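Local coordinates for guanidinopropionase (PDB 3NIQ), which catalyses the manganese-dependent hydrolysis of 3-guanidinopropanoate to beta-alanine and urea as a homohexamer, at residues S75-Y80 with G271-D276; L118-G123 with T301-L306; I132-G137 with N161-G166; R170-I173 with L177-P180; G205-V208 with E212-V215. All coordinates share one frame; numbering follows the deposited sequence.

Contact 1: residues S75-Y80 with G271-D276; sequences SRIAPY and GLRGLD
The guanidinium of Arg273 offers one of its faces to carbon atoms of Ile77 and Ser75. CD1 of Ile77 sits 3.7 Å above the guanidinium plane, displaced toward its rim on the NE and NH2 side, and Ile77 CG1 lies 3.9 Å from Arg273 NH2. Nearer the other end nitrogen, Ser75 brings its methylene rather than its hydroxyl, with CB 3.7 Å from Arg273 NH1. No hydrogen bond joins the two segments. The polar end of Arg273 is engaged elsewhere: NH2 forms a salt bridge with Glu312 of helix 294-317, a helix that Ile77 also touches. CG is anti to the backbone N (chi1 -169°) and the chain stays extended to NE, which takes the guanidinium across to the other loop. An ST turn orders that loop: Ser75 OG accepts a nearly straight bond from Ile77 N at 3.3 Å. With OG turned back to the backbone as acceptor, it is CB that meets Arg273. At the base of the arginine, Leu272 to Leu275 form a type II beta turn. Gly274 takes its third position with positive phi (95°), where a side chain would run into the preceding carbonyl. The turn leads from helix 262-270 toward strand 277-283 of the arginase alpha/beta fold, while 75-80 leads into helix 79-82. In that short helix the ring of Tyr80 has Pro79 CG over the centre of one face, 3.9 Å above its plane. Arg76 turns outward, and its NH1 donates to Pro195 O of a second subunit.

Contact 2: residues L118-G123 with T301-L306; sequences LPLSVG and TMMFEL
Apolar packing carries most of the meeting of Leu120 and Val122 with Met303 and Leu306. Leu120 points toward the helix and divides its two methyls between neighbours: CD2 lies 3.8 Å from Met303 CG, and CD1 reaches Leu306 CB at 4.1 Å. With CG anti to the backbone N (chi1 174°), the leucine fork stands between the two helix residues. Met303 is drawn out at full length, so that its thioether end passes beside Leu120 and arrives at Val122, which it crosses at about a right angle. Val122 CG2 touches both Met303 CE, at 3.5 Å, and SD, at 3.6 Å. A long, unbranched methionine suits this place because it spans from the helix to a second strand residue two positions along.

Contacts with backbone oxygens are close but not hydrogen bonds: Leu120 CD2 approaches Met303 O to 3.3 Å, and Met303 CE lies 3.8 Å from Leu120 O. The helix carbonyls serve the helix itself, as in the bond from Leu306 N to Met302 O.

The axes of segments 118-123 and 301-306 run almost antiparallel (169°) and approach to 9.5 Å. Leu39 and Ala280, on the neighbouring strands, also touch these side chains beneath helix 294-317. This is the helix-on-sheet layer of the three-layer alpha/beta/alpha arginase fold, whose parallel sheet carries the manganese-binding residues at or just beyond the C-terminal ends of its strands.

Contact 3: residues I132-G137 with N161-G166; sequences IFRALG and NPYTHG
The backbones stay well apart, 13.4 Å between the CA atoms of Arg134 and Tyr163, so the C-terminal end of helix 129-136 and the loop 161-166 meet through two long side chains alone. Arg134 supplies the reach: from CG to NE its chain is extended, and it holds the guanidinium out from the helix toward the phenol. NH2 of Arg134 donates to Tyr163 OH over 3.1 Å, a weak bond bent to 134° at the hydrogen. The hydroxyl lies at the edge of the guanidinium, in its plane, whereas NH2 stands obliquely to the tyrosine ring and also comes within 3.5 Å of Tyr163 CE1. The two flat groups are turned 88° against each other, so they do not stack. Tyr163 suits the position because its ring is long and rigid enough to meet the arginine, and its hydroxyl offers an acceptor at the far end. Pro162 packs on the ring, with CG 3.6 Å above the plane of one face and offset toward the rim, and probably limits its tilt. The stronger partner of Arg134 is Glu175, which forms a salt bridge with NE and probably does more than the phenol to set the arginine's direction. In the arginase alpha/beta fold this pair lies toward the metal site, the side chain of Tyr163 about 11 Å from that of manganese-binding His126. Helix 129-136 packs on helix 98-114 and on strands 118-123 and 142-147, while loop 161-166 leads from strand 142-147 into helix 168-174.

Contact 4: residues R170-I173 with L177-P180; sequences RRAI and LLDP
Ala172 O is gripped by two backbone N-H groups, those of Leu177 and Leu178. Together they tie the end of helix 168-174 to the chain that returns toward the sheet, part of a helix-to-strand connection in the alpha/beta arginase fold. Leu177 N comes almost head-on to the carbonyl, 2.8 Å away with a C=O...N angle of 166°. Leu178 N, at 3.3 Å, stands instead well above the carbonyl plane, 65° out of it. A water adds a second link, donating to both Ile173 O and Leu178 O.

Alongside these bonds the side chains close up. Leu178 points at the helix with CG anti to its backbone N (chi1 172°), which lays CD2 3.8 Å from Ile173 CG1. The small Ala172 lets the strand come near, its CB 3.9 Å from Leu178 CB. Phe200 and Cys204 of helix 199-204 also touch Ile173. Pro180, where the chain turns a corner, presents a rigid apolar ring to the two branches of that isoleucine: Ile173 CD1 meets Pro180 CB at 4.0 Å, and Ile173 CG2 meets Pro180 CG at 4.1 Å.

Contact 5: residues G205-V208 with E212-V215; sequences GIRV and EEFV
Arg207 and Glu213 form a two-pronged salt bridge in which both end nitrogens of the guanidinium are used, one for each carboxylate oxygen. NH2 of Arg207 donates to Glu213 OE2 at 2.8 Å, and NH1 of Arg207 to Glu213 OE1 at 3.0 Å. Both bonds are nearly straight. The acceptors lie close to the guanidinium plane, so the arginine presents its end edge squarely. The carboxylate is less well aligned, because the two planes are tilted 39° apart: OE1 is met on its syn side, while OE2 is approached from above the carboxylate plane. Two bonds to one partner resist rotation of either group.

Strand and helix each send one side chain across to the other. Glu213 points at the strand and is fully extended, with CG anti to the backbone N. Arg207 sets off more to the side and bends at chi2 (71°), which swings the guanidinium toward the helix. A second carboxylate probably helps to keep it in place, since NE forms a salt bridge with Glu225, further along the same helix as Glu213.

Before the strand, Gly205 takes the positive phi (83°) of the C-prime position in a Schellman motif that ends helix 199-204. Strand 207-210 is the outermost strand at this end of the sheet within the chain; its backbone bonds to strand 183-188, and it passes directly into helix 211-230, where Phe214 faces helix 262-270.

Contacts 3, 4 and 5 follow one another in series along the chain, and all three are nested within the long loops closed by contacts 1 and 2, whose segments alternate. Contacts 1 and 2 lie about 13 Å apart, centre to centre. Contact 2 contains part of helix 294-317, against which contact 1 packs: Phe304 meets Pro79 and Tyr80. Contact 2 meets contact 3 through strand 118-123 and helix 129-136. Contacts 3 and 4 have centres about 9 Å apart, and Pro162 O probably accepts from Arg171 NE. Ile206 then touches Ile173 and Pro180, joining contact 4 to contact 5. The set thus reaches from the C-terminal helix across the parallel sheet to its edge strand 207-210.

Contact 1: residues S75-Y80 with G271-D276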
# COMPACT_ATOMS: atom_id res chain seq x y z
N SER A 75 28.47 15.57 -14.87
CA SER A 75 29.28 16.77 -14.69
C SER A 75 30.59 16.47 -13.94
O SER A 75 31.56 17.21 -14.06
CB SER A 75 28.46 17.83 -13.95
OG SER A 75 28.23 17.45 -12.61
N ARG A 76 30.60 15.38 -13.18
CA ARG A 76 31.75 14.99 -12.36
C ARG A 76 32.02 16.02 -11.26
O ARG A 76 33.09 16.02 -10.64
CB ARG A 76 32.98 14.70 -13.24
CG ARG A 76 32.75 13.53 -14.20
CD ARG A 76 33.87 13.41 -15.22
NE ARG A 76 33.74 12.22 -16.07
CZ ARG A 76 34.33 11.04 -15.84
NH1 ARG A 76 35.11 10.87 -14.77
NH2 ARG A 76 34.15 10.04 -16.68
N ILE A 77 31.04 16.88 -10.99
CA ILE A 77 31.09 17.74 -9.81
C ILE A 77 31.09 16.87 -8.56
O ILE A 77 30.31 15.91 -8.45
CB ILE A 77 29.92 18.73 -9.77
CG1 ILE A 77 29.98 19.64 -11.01
CG2 ILE A 77 29.95 19.54 -8.45
CD1 ILE A 77 28.70 20.48 -11.30
N ALA A 78 31.99 17.18 -7.64
CA ALA A 78 32.03 16.52 -6.35
C ALA A 78 31.77 17.63 -5.32
O ALA A 78 32.70 18.28 -4.85
CB ALA A 78 33.41 15.87 -6.13
N PRO A 79 30.47 17.86 -4.99
CA PRO A 79 30.06 19.04 -4.23
C PRO A 79 30.76 19.21 -2.88
O PRO A 79 31.12 20.33 -2.51
CB PRO A 79 28.55 18.83 -4.03
CG PRO A 79 28.32 17.38 -4.22
CD PRO A 79 29.34 16.96 -5.26
N TYR A 80 30.95 18.11 -2.17
CA TYR A 80 31.49 18.17 -0.83
C TYR A 80 32.99 18.48 -0.82
O TYR A 80 33.49 18.97 0.19
CB TYR A 80 31.19 16.88 -0.06
CG TYR A 80 29.77 16.43 -0.29
CD1 TYR A 80 28.68 17.22 0.12
CD2 TYR A 80 29.51 15.23 -0.94
CE1 TYR A 80 27.37 16.79 -0.12
CE2 TYR A 80 28.21 14.81 -1.19
CZ TYR A 80 27.15 15.60 -0.78
OH TYR A 80 25.87 15.18 -1.03
N GLY A 271 21.30 21.52 -17.27
CA GLY A 271 21.54 22.62 -18.22
C GLY A 271 21.54 24.01 -17.60
O GLY A 271 21.80 25.01 -18.29
N LEU A 272 21.28 24.07 -16.29
CA LEU A 272 21.35 25.33 -15.55
C LEU A 272 22.76 25.62 -15.04
O LEU A 272 23.00 26.63 -14.37
CB LEU A 272 20.35 25.34 -14.40
CG LEU A 272 18.89 25.22 -14.83
CD1 LEU A 272 17.95 25.28 -13.62
CD2 LEU A 272 18.51 26.30 -15.81
N ARG A 273 23.70 24.72 -15.34
CA ARG A 273 25.06 24.85 -14.86
C ARG A 273 25.68 26.17 -15.37
O ARG A 273 25.43 26.59 -16.51
CB ARG A 273 25.89 23.67 -15.35
CG ARG A 273 27.26 23.60 -14.69
CD ARG A 273 28.14 22.61 -15.42
NE ARG A 273 29.40 22.43 -14.70
CZ ARG A 273 30.26 21.46 -14.95
NH1 ARG A 273 29.99 20.60 -15.93
NH2 ARG A 273 31.38 21.35 -14.25
N GLY A 274 26.45 26.83 -14.52
CA GLY A 274 27.09 28.10 -14.89
C GLY A 274 26.34 29.37 -14.50
O GLY A 274 26.94 30.44 -14.39
N LEU A 275 25.04 29.27 -14.28
CA LEU A 275 24.26 30.42 -13.86
C LEU A 275 24.69 30.88 -12.48
O LEU A 275 25.30 30.13 -11.71
CB LEU A 275 22.76 30.07 -13.86
CG LEU A 275 22.17 29.78 -15.25
CD1 LEU A 275 20.73 29.34 -15.16
CD2 LEU A 275 22.27 30.97 -16.17
N ASP A 276 24.37 32.13 -12.16
CA ASP A 276 24.61 32.62 -10.81
C ASP A 276 23.46 32.21 -9.87
O ASP A 276 22.50 32.96 -9.65
CB ASP A 276 24.84 34.14 -10.80
CG ASP A 276 25.10 34.67 -9.40
OD1 ASP A 276 25.66 33.92 -8.59
OD2 ASP A 276 24.71 35.82 -9.10

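Contact 2: residues L118-G123 with T301-L306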
# COMPACT_ATOMS: atom_id res chain seq x y z
N LEU A 118 24.52 29.70 1.10
CA LEU A 118 23.48 29.45 0.10
C LEU A 118 22.56 28.33 0.58
O LEU A 118 23.04 27.27 0.93
CB LEU A 118 24.07 29.07 -1.25
CG LEU A 118 25.11 30.00 -1.89
CD1 LEU A 118 25.42 29.55 -3.30
CD2 LEU A 118 24.62 31.45 -1.88
N PRO A 119 21.24 28.58 0.61
CA PRO A 119 20.30 27.58 1.10
C PRO A 119 19.80 26.62 0.01
O PRO A 119 19.40 27.03 -1.08
CB PRO A 119 19.13 28.43 1.63
CG PRO A 119 19.12 29.62 0.66
CD PRO A 119 20.58 29.88 0.32
N LEU A 120 19.82 25.34 0.33
CA LEU A 120 19.22 24.34 -0.51
C LEU A 120 18.16 23.66 0.36
O LEU A 120 18.50 22.95 1.29
CB LEU A 120 20.26 23.33 -1.01
CG LEU A 120 19.66 22.14 -1.80
CD1 LEU A 120 18.67 22.59 -2.87
CD2 LEU A 120 20.76 21.31 -2.45
N SER A 121 16.89 23.95 0.08
CA SER A 121 15.82 23.69 1.04
C SER A 121 14.84 22.65 0.53
O SER A 121 14.61 22.54 -0.69
CB SER A 121 15.06 24.99 1.35
OG SER A 121 15.94 25.98 1.86
N VAL A 122 14.28 21.89 1.46
CA VAL A 122 13.26 20.88 1.14
C VAL A 122 11.99 21.25 1.90
O VAL A 122 12.04 21.43 3.10
CB VAL A 122 13.71 19.47 1.54
CG1 VAL A 122 12.64 18.42 1.18
CG2 VAL A 122 15.05 19.12 0.86
N GLY A 123 10.87 21.41 1.18
CA GLY A 123 9.59 21.70 1.83
C GLY A 123 8.91 20.39 2.23
O GLY A 123 9.48 19.31 2.03
N THR A 301 17.03 13.14 -5.07
CA THR A 301 17.89 13.17 -6.25
C THR A 301 17.95 14.58 -6.89
O THR A 301 19.02 15.08 -7.18
CB THR A 301 17.46 12.15 -7.31
OG1 THR A 301 17.29 10.86 -6.71
CG2 THR A 301 18.55 12.03 -8.40
N MET A 302 16.80 15.22 -7.07
CA MET A 302 16.80 16.60 -7.58
C MET A 302 17.58 17.53 -6.62
O MET A 302 18.32 18.42 -7.05
CB MET A 302 15.38 17.09 -7.81
CG MET A 302 14.59 16.24 -8.81
SD MET A 302 15.43 16.08 -10.41
CE MET A 302 15.79 17.80 -10.80
N MET A 303 17.47 17.27 -5.32
CA MET A 303 18.23 18.02 -4.33
C MET A 303 19.73 17.88 -4.64
O MET A 303 20.46 18.88 -4.70
CB MET A 303 17.95 17.47 -2.93
CG MET A 303 18.59 18.30 -1.80
SD MET A 303 18.17 17.70 -0.17
CE MET A 303 18.58 19.14 0.82
N PHE A 304 20.18 16.64 -4.85
CA PHE A 304 21.57 16.42 -5.24
C PHE A 304 21.93 17.11 -6.57
O PHE A 304 23.01 17.70 -6.67
CB PHE A 304 21.90 14.93 -5.32
CG PHE A 304 23.35 14.65 -5.61
CD1 PHE A 304 24.31 14.80 -4.62
CD2 PHE A 304 23.75 14.27 -6.88
CE1 PHE A 304 25.65 14.58 -4.88
CE2 PHE A 304 25.13 14.03 -7.15
CZ PHE A 304 26.05 14.18 -6.15
N GLU A 305 21.07 17.01 -7.58
CA GLU A 305 21.35 17.66 -8.87
C GLU A 305 21.60 19.16 -8.64
O GLU A 305 22.54 19.73 -9.17
CB GLU A 305 20.20 17.50 -9.87
CG GLU A 305 19.81 16.06 -10.21
CD GLU A 305 20.74 15.44 -11.23
OE1 GLU A 305 21.48 16.19 -11.91
OE2 GLU A 305 20.72 14.20 -11.35
N LEU A 306 20.73 19.77 -7.83
CA LEU A 306 20.80 21.20 -7.51
C LEU A 306 22.00 21.55 -6.64
O LEU A 306 22.61 22.62 -6.81
CB LEU A 306 19.52 21.64 -6.79
CG LEU A 306 18.27 21.70 -7.64
CD1 LEU A 306 17.04 21.80 -6.73
CD2 LEU A 306 18.31 22.84 -8.65

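Contact 3: residues I132-G137 with N161-G166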
# COMPACT_ATOMS: atom_id res chain seq x y z
N ILE A 132 11.57 32.44 2.54
CA ILE A 132 12.92 32.34 1.98
C ILE A 132 13.27 33.56 1.10
O ILE A 132 14.32 34.20 1.29
CB ILE A 132 13.08 31.01 1.17
CG1 ILE A 132 12.88 29.80 2.09
CG2 ILE A 132 14.47 30.94 0.48
CD1 ILE A 132 13.08 28.38 1.40
N PHE A 133 12.38 33.90 0.16
CA PHE A 133 12.61 35.05 -0.72
C PHE A 133 12.62 36.36 0.08
O PHE A 133 13.37 37.29 -0.25
CB PHE A 133 11.55 35.12 -1.83
CG PHE A 133 11.81 34.21 -3.00
CD1 PHE A 133 12.70 33.15 -2.90
CD2 PHE A 133 11.16 34.43 -4.22
CE1 PHE A 133 12.94 32.33 -3.98
CE2 PHE A 133 11.39 33.59 -5.32
CZ PHE A 133 12.29 32.53 -5.20
N ARG A 134 11.81 36.44 1.13
CA ARG A 134 11.83 37.59 2.03
C ARG A 134 13.21 37.81 2.63
O ARG A 134 13.65 38.95 2.77
CB ARG A 134 10.76 37.48 3.11
CG ARG A 134 9.38 37.89 2.59
CD ARG A 134 8.28 37.60 3.60
NE ARG A 134 6.97 37.99 3.11
CZ ARG A 134 5.85 37.92 3.82
NH1 ARG A 134 5.87 37.41 5.05
NH2 ARG A 134 4.70 38.31 3.30
N ALA A 135 13.91 36.72 2.94
CA ALA A 135 15.30 36.84 3.41
C ALA A 135 16.29 37.10 2.30
O ALA A 135 17.13 38.01 2.41
CB ALA A 135 15.73 35.59 4.21
N LEU A 136 16.22 36.31 1.23
CA LEU A 136 17.26 36.33 0.18
C LEU A 136 17.11 37.47 -0.79
O LEU A 136 18.06 37.80 -1.49
CB LEU A 136 17.30 35.01 -0.63
CG LEU A 136 17.46 33.64 0.04
CD1 LEU A 136 17.92 32.55 -0.95
CD2 LEU A 136 18.36 33.70 1.24
N GLY A 137 15.90 38.02 -0.90
CA GLY A 137 15.63 39.07 -1.89
C GLY A 137 15.48 40.43 -1.23
O GLY A 137 15.00 41.37 -1.86
N ASN A 161 -7.42 35.88 2.31
CA ASN A 161 -6.23 35.17 2.75
C ASN A 161 -5.19 35.23 1.63
O ASN A 161 -5.36 34.58 0.58
CB ASN A 161 -6.58 33.73 3.13
CG ASN A 161 -7.60 33.67 4.26
OD1 ASN A 161 -7.27 33.90 5.41
ND2 ASN A 161 -8.84 33.34 3.92
N PRO A 162 -4.14 36.04 1.81
CA PRO A 162 -3.20 36.27 0.72
C PRO A 162 -2.03 35.28 0.70
O PRO A 162 -1.16 35.37 -0.17
CB PRO A 162 -2.69 37.69 1.01
CG PRO A 162 -2.77 37.84 2.48
CD PRO A 162 -3.88 36.91 2.97
N TYR A 163 -2.02 34.35 1.65
CA TYR A 163 -0.91 33.42 1.80
C TYR A 163 -1.35 31.97 1.72
O TYR A 163 -1.90 31.44 2.67
CB TYR A 163 -0.19 33.68 3.12
CG TYR A 163 0.28 35.10 3.25
CD1 TYR A 163 1.17 35.65 2.32
CD2 TYR A 163 -0.15 35.92 4.32
CE1 TYR A 163 1.61 36.94 2.42
CE2 TYR A 163 0.31 37.24 4.43
CZ TYR A 163 1.19 37.73 3.48
OH TYR A 163 1.65 39.03 3.54
N THR A 164 -1.11 31.34 0.57
CA THR A 164 -1.33 29.90 0.41
C THR A 164 -0.21 29.41 -0.48
O THR A 164 0.53 30.22 -1.06
CB THR A 164 -2.66 29.57 -0.31
OG1 THR A 164 -2.53 29.92 -1.69
CG2 THR A 164 -3.85 30.32 0.31
N HIS A 165 -0.09 28.10 -0.61
CA HIS A 165 0.91 27.53 -1.51
C HIS A 165 0.65 27.94 -2.97
O HIS A 165 1.49 27.72 -3.83
CB HIS A 165 1.00 26.01 -1.35
CG HIS A 165 -0.23 25.27 -1.77
ND1 HIS A 165 -0.23 23.92 -2.06
CD2 HIS A 165 -1.51 25.69 -1.94
CE1 HIS A 165 -1.46 23.54 -2.38
NE2 HIS A 165 -2.25 24.60 -2.32
N GLY A 166 -0.51 28.54 -3.23
CA GLY A 166 -0.84 29.01 -4.57
C GLY A 166 -0.63 30.51 -4.79
O GLY A 166 -0.88 31.00 -5.88

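Contact 4: residues R170-I173 with L177-P180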
# COMPACT_ATOMS: atom_id res chain seq x y z
N ARG A 170 3.24 35.60 -6.46
CA ARG A 170 2.53 36.85 -6.62
C ARG A 170 2.95 37.79 -5.50
O ARG A 170 3.35 38.93 -5.74
CB ARG A 170 1.02 36.64 -6.61
CG ARG A 170 0.25 37.97 -6.67
CD ARG A 170 -1.15 37.73 -7.17
NE ARG A 170 -1.84 38.97 -7.46
CZ ARG A 170 -2.71 39.11 -8.46
NH1 ARG A 170 -3.00 38.08 -9.26
NH2 ARG A 170 -3.28 40.28 -8.64
N ARG A 171 2.88 37.28 -4.26
CA ARG A 171 3.39 38.00 -3.09
C ARG A 171 4.82 38.45 -3.28
O ARG A 171 5.14 39.60 -2.99
CB ARG A 171 3.31 37.14 -1.84
CG ARG A 171 1.92 36.80 -1.40
CD ARG A 171 1.10 38.07 -1.10
NE ARG A 171 -0.27 37.69 -1.34
CZ ARG A 171 -0.97 38.00 -2.42
NH1 ARG A 171 -0.47 38.79 -3.35
NH2 ARG A 171 -2.18 37.52 -2.54
N ALA A 172 5.68 37.54 -3.77
CA ALA A 172 7.11 37.85 -3.93
C ALA A 172 7.34 39.02 -4.90
O ALA A 172 8.21 39.85 -4.66
CB ALA A 172 7.84 36.65 -4.42
N ILE A 173 6.59 39.04 -5.99
CA ILE A 173 6.66 40.11 -6.99
C ILE A 173 6.13 41.43 -6.40
O ILE A 173 6.79 42.45 -6.49
CB ILE A 173 5.93 39.69 -8.29
CG1 ILE A 173 6.71 38.55 -8.96
CG2 ILE A 173 5.73 40.90 -9.25
CD1 ILE A 173 5.97 37.83 -10.07
N LEU A 177 10.63 41.23 -4.28
CA LEU A 177 11.68 40.24 -3.98
C LEU A 177 12.07 39.43 -5.19
O LEU A 177 13.18 38.89 -5.27
CB LEU A 177 11.20 39.28 -2.88
CG LEU A 177 10.61 39.93 -1.63
CD1 LEU A 177 9.78 38.91 -0.85
CD2 LEU A 177 11.74 40.53 -0.74
N LEU A 178 11.11 39.28 -6.10
CA LEU A 178 11.28 38.51 -7.29
C LEU A 178 11.08 39.43 -8.49
O LEU A 178 10.05 40.10 -8.60
CB LEU A 178 10.26 37.37 -7.34
CG LEU A 178 10.15 36.52 -8.62
CD1 LEU A 178 11.46 35.80 -8.91
CD2 LEU A 178 8.97 35.53 -8.56
N ASP A 179 12.06 39.43 -9.39
CA ASP A 179 12.00 40.22 -10.61
C ASP A 179 11.22 39.43 -11.69
O ASP A 179 11.72 38.45 -12.23
CB ASP A 179 13.44 40.58 -11.07
CG ASP A 179 13.48 41.32 -12.41
OD1 ASP A 179 12.41 41.61 -12.98
OD2 ASP A 179 14.59 41.58 -12.90
N PRO A 180 10.00 39.86 -12.01
CA PRO A 180 9.18 39.07 -12.93
C PRO A 180 9.76 38.92 -14.36
O PRO A 180 9.50 37.91 -15.01
CB PRO A 180 7.83 39.81 -12.94
CG PRO A 180 8.14 41.18 -12.53
CD PRO A 180 9.31 41.10 -11.58
O HOH W 1 9.09 42.74 -8.09

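Contact 5: residues G205-V208 with E212-V215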
# COMPACT_ATOMS: atom_id res chain seq x y z
N GLY A 205 5.02 40.24 -17.05
CA GLY A 205 6.06 39.88 -18.03
C GLY A 205 6.76 38.56 -17.72
O GLY A 205 7.88 38.33 -18.17
N ILE A 206 6.13 37.71 -16.92
CA ILE A 206 6.72 36.41 -16.60
C ILE A 206 6.73 35.54 -17.85
O ILE A 206 5.75 35.49 -18.59
CB ILE A 206 5.95 35.70 -15.46
CG1 ILE A 206 6.00 36.52 -14.17
CG2 ILE A 206 6.51 34.27 -15.21
CD1 ILE A 206 4.95 36.07 -13.14
N ARG A 207 7.84 34.87 -18.10
CA ARG A 207 7.83 33.89 -19.18
C ARG A 207 7.22 32.58 -18.67
O ARG A 207 7.73 31.97 -17.70
CB ARG A 207 9.24 33.64 -19.71
CG ARG A 207 9.30 32.57 -20.84
CD ARG A 207 8.68 33.11 -22.15
NE ARG A 207 9.04 32.24 -23.28
CZ ARG A 207 8.27 31.28 -23.77
NH1 ARG A 207 7.06 31.06 -23.25
NH2 ARG A 207 8.71 30.53 -24.78
N VAL A 208 6.14 32.15 -19.31
CA VAL A 208 5.43 30.93 -18.89
C VAL A 208 5.51 29.89 -19.97
O VAL A 208 4.97 30.06 -21.06
CB VAL A 208 3.95 31.19 -18.55
CG1 VAL A 208 3.27 29.89 -18.18
CG2 VAL A 208 3.82 32.18 -17.39
N GLU A 212 2.46 22.14 -22.78
CA GLU A 212 2.29 21.99 -24.23
C GLU A 212 3.46 22.59 -24.98
O GLU A 212 3.99 21.98 -25.91
CB GLU A 212 0.97 22.63 -24.70
CG GLU A 212 -0.30 21.92 -24.23
CD GLU A 212 -0.57 22.05 -22.72
OE1 GLU A 212 -0.22 23.09 -22.10
OE2 GLU A 212 -1.15 21.10 -22.14
N GLU A 213 3.89 23.78 -24.55
CA GLU A 213 5.00 24.48 -25.23
C GLU A 213 6.35 23.82 -24.94
O GLU A 213 7.23 23.75 -25.81
CB GLU A 213 5.03 25.97 -24.86
CG GLU A 213 6.13 26.75 -25.63
CD GLU A 213 6.21 28.23 -25.28
OE1 GLU A 213 5.64 28.67 -24.25
OE2 GLU A 213 6.85 28.96 -26.06
N PHE A 214 6.49 23.28 -23.73
CA PHE A 214 7.65 22.47 -23.39
C PHE A 214 7.79 21.27 -24.32
O PHE A 214 8.89 20.94 -24.77
CB PHE A 214 7.59 21.98 -21.94
CG PHE A 214 8.59 20.89 -21.63
CD1 PHE A 214 9.95 21.11 -21.84
CD2 PHE A 214 8.17 19.64 -21.17
CE1 PHE A 214 10.89 20.12 -21.56
CE2 PHE A 214 9.11 18.63 -20.87
CZ PHE A 214 10.47 18.87 -21.07
N VAL A 215 6.66 20.63 -24.60
CA VAL A 215 6.64 19.51 -25.55
C VAL A 215 6.98 19.95 -26.99
O VAL A 215 7.79 19.32 -27.67
CB VAL A 215 5.28 18.74 -25.48
CG1 VAL A 215 5.10 17.81 -26.69
CG2 VAL A 215 5.20 17.94 -24.16